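Local coordinates for protein phosphoacetylglucosamine mutase (PDB 5O9X) that interconverts N-acetylglucosamine 6-phosphate and N-acetylglucosamine 1-phosphate, a phosphomutase step on the route to UDP-N-acetylglucosamine, at residues A[437-441]-A[442-446]. The protein carries 1 engineered substitution. Sequence-based numbering, arbitrary orientation.
Sequences AILAH and KGWTP
A glycine C-cap of the alpha-L type ends helix 428-442, with Leu439 in the last turn meeting Trp444 just past the glycine. Lys442 still belongs to the helix and keeps its regular bond, Lys442 N to Ile438 O at 2.9 Å. Gly443 then breaks the helical path with a positive phi of 87°, and as the chain leaves the helix Leu439 O receives two N-H groups, Gly443 N at 2.8 Å and, weakly, Trp444 N at 3.1 Å. The first continues the helical i to i-4 pattern for one more residue, and Gly443 N makes no bond to Ala440 O; the second, being weak, closes a six-residue loop that resembles a Schellman motif without completing it.

Leu439 and Trp444 also meet through their side chains. Leu439 CD2 touches Trp444 CB at 3.8 Å and lies at the indole edge, near the ring plane, with the two side chains crossing at about a right angle. Leu312 of helix 306-324 also touches the tryptophan, while Leu439 reaches Arg279 of strand 279-283. Thr445 follows as N-cap of helix 446-451, its OG1 hydrogen-bonded to Glu448, so one short linker ends one helix and starts the next.

Ile438 and Lys442, one turn apart, run alongside each other, Ile438 CG2 lying 3.8 Å from Lys442 CE. The lysine chain is extended until a bend at chi4 (-62°), and its NZ is hydrogen-bonded to Ser315 OG on helix 306-324. On the way, Lys442 CD passes over one face of the Trp444 indole, 3.6 Å above its plane and offset toward the rim.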
loop_
_atom_site.group_PDB
_atom_site.type_symbol
_atom_site.label_atom_id
_atom_site.label_comp_id
_atom_site.label_asym_id
_atom_site.label_seq_id
_atom_site.Cartn_x
_atom_site.Cartn_y
_atom_site.Cartn_z
ATOM N N ALA A 437 13.298 6.510 -13.298
ATOM C CA ALA A 437 13.284 7.747 -14.037
ATOM C C ALA A 437 14.002 8.842 -13.252
ATOM O O ALA A 437 14.804 9.604 -13.831
ATOM C CB ALA A 437 11.827 8.183 -14.331
ATOM N N ILE A 438 13.739 8.939 -11.940
ATOM C CA ILE A 438 14.394 9.971 -11.167
ATOM C C ILE A 438 15.896 9.843 -11.142
ATOM O O ILE A 438 16.641 10.851 -11.333
ATOM C CB ILE A 438 13.829 10.105 -9.725
ATOM C CG1 ILE A 438 12.348 10.522 -9.776
ATOM C CG2 ILE A 438 14.665 11.219 -8.982
ATOM C CD1 ILE A 438 11.660 10.340 -8.390
ATOM N N LEU A 439 16.392 8.666 -10.799
ATOM C CA LEU A 439 17.865 8.448 -10.790
ATOM C C LEU A 439 18.462 8.722 -12.155
ATOM O O LEU A 439 19.604 9.240 -12.229
ATOM C CB LEU A 439 18.214 7.005 -10.426
ATOM C CG LEU A 439 17.754 6.716 -8.971
ATOM C CD1 LEU A 439 17.879 5.192 -8.755
ATOM C CD2 LEU A 439 18.488 7.522 -7.863
ATOM N N ALA A 440 17.734 8.359 -13.230
ATOM C CA ALA A 440 18.262 8.551 -14.608
ATOM C C ALA A 440 18.377 10.094 -14.866
ATOM O O ALA A 440 19.356 10.544 -15.485
ATOM C CB ALA A 440 17.325 7.938 -15.660
ATOM N N HIS A 441 17.357 10.881 -14.450
ATOM C CA HIS A 441 17.413 12.318 -14.649
ATOM C C HIS A 441 18.488 13.024 -13.797
ATOM O O HIS A 441 19.232 13.887 -14.294
ATOM C CB HIS A 441 16.066 12.971 -14.352
ATOM C CG HIS A 441 15.077 12.822 -15.466
ATOM N ND1 HIS A 441 14.948 13.773 -16.458
ATOM C CD2 HIS A 441 14.203 11.828 -15.772
ATOM C CE1 HIS A 441 14.002 13.389 -17.305
ATOM N NE2 HIS A 441 13.550 12.208 -16.925
ATOM N N LYS A 442 18.574 12.643 -12.530
ATOM C CA LYS A 442 19.573 13.232 -11.626
ATOM C C LYS A 442 20.983 12.779 -11.990
ATOM O O LYS A 442 21.965 13.491 -11.683
ATOM C CB LYS A 442 19.265 12.871 -10.131
ATOM C CG LYS A 442 17.978 13.567 -9.564
ATOM C CD LYS A 442 17.869 13.118 -8.057
ATOM C CE LYS A 442 16.812 13.820 -7.197
ATOM N NZ LYS A 442 17.099 15.291 -7.101
ATOM N N GLY A 443 21.107 11.599 -12.595
ATOM C CA GLY A 443 22.428 10.982 -12.981
ATOM C C GLY A 443 22.967 10.189 -11.790
ATOM O O GLY A 443 24.065 9.652 -11.821
ATOM N N TRP A 444 22.146 10.044 -10.742
ATOM C CA TRP A 444 22.597 9.424 -9.487
ATOM C C TRP A 444 22.656 7.922 -9.569
ATOM O O TRP A 444 21.861 7.296 -10.344
ATOM C CB TRP A 444 21.540 9.732 -8.394
ATOM C CG TRP A 444 21.729 11.007 -7.691
ATOM C CD1 TRP A 444 22.650 12.044 -7.988
ATOM C CD2 TRP A 444 20.936 11.476 -6.624
ATOM N NE1 TRP A 444 22.495 13.043 -7.085
ATOM C CE2 TRP A 444 21.427 12.761 -6.268
ATOM C CE3 TRP A 444 19.855 10.905 -5.883
ATOM C CZ2 TRP A 444 20.895 13.505 -5.205
ATOM C CZ3 TRP A 444 19.315 11.673 -4.824
ATOM C CH2 TRP A 444 19.828 12.928 -4.498
ATOM N N THR A 445 23.599 7.354 -8.811
ATOM C CA THR A 445 23.602 5.893 -8.488
ATOM C C THR A 445 23.030 5.698 -7.091
ATOM O O THR A 445 22.816 6.692 -6.397
ATOM C CB THR A 445 25.022 5.268 -8.481
ATOM O OG1 THR A 445 25.767 5.773 -7.355
ATOM C CG2 THR A 445 25.810 5.579 -9.824
ATOM N N PRO A 446 22.842 4.425 -6.632
ATOM C CA PRO A 446 22.349 4.287 -5.214
ATOM C C PRO A 446 23.292 4.944 -4.153
ATOM O O PRO A 446 22.831 5.479 -3.145
ATOM C CB PRO A 446 22.297 2.747 -4.997
ATOM C CG PRO A 446 22.032 2.177 -6.413
ATOM C CD PRO A 446 22.721 3.141 -7.391
#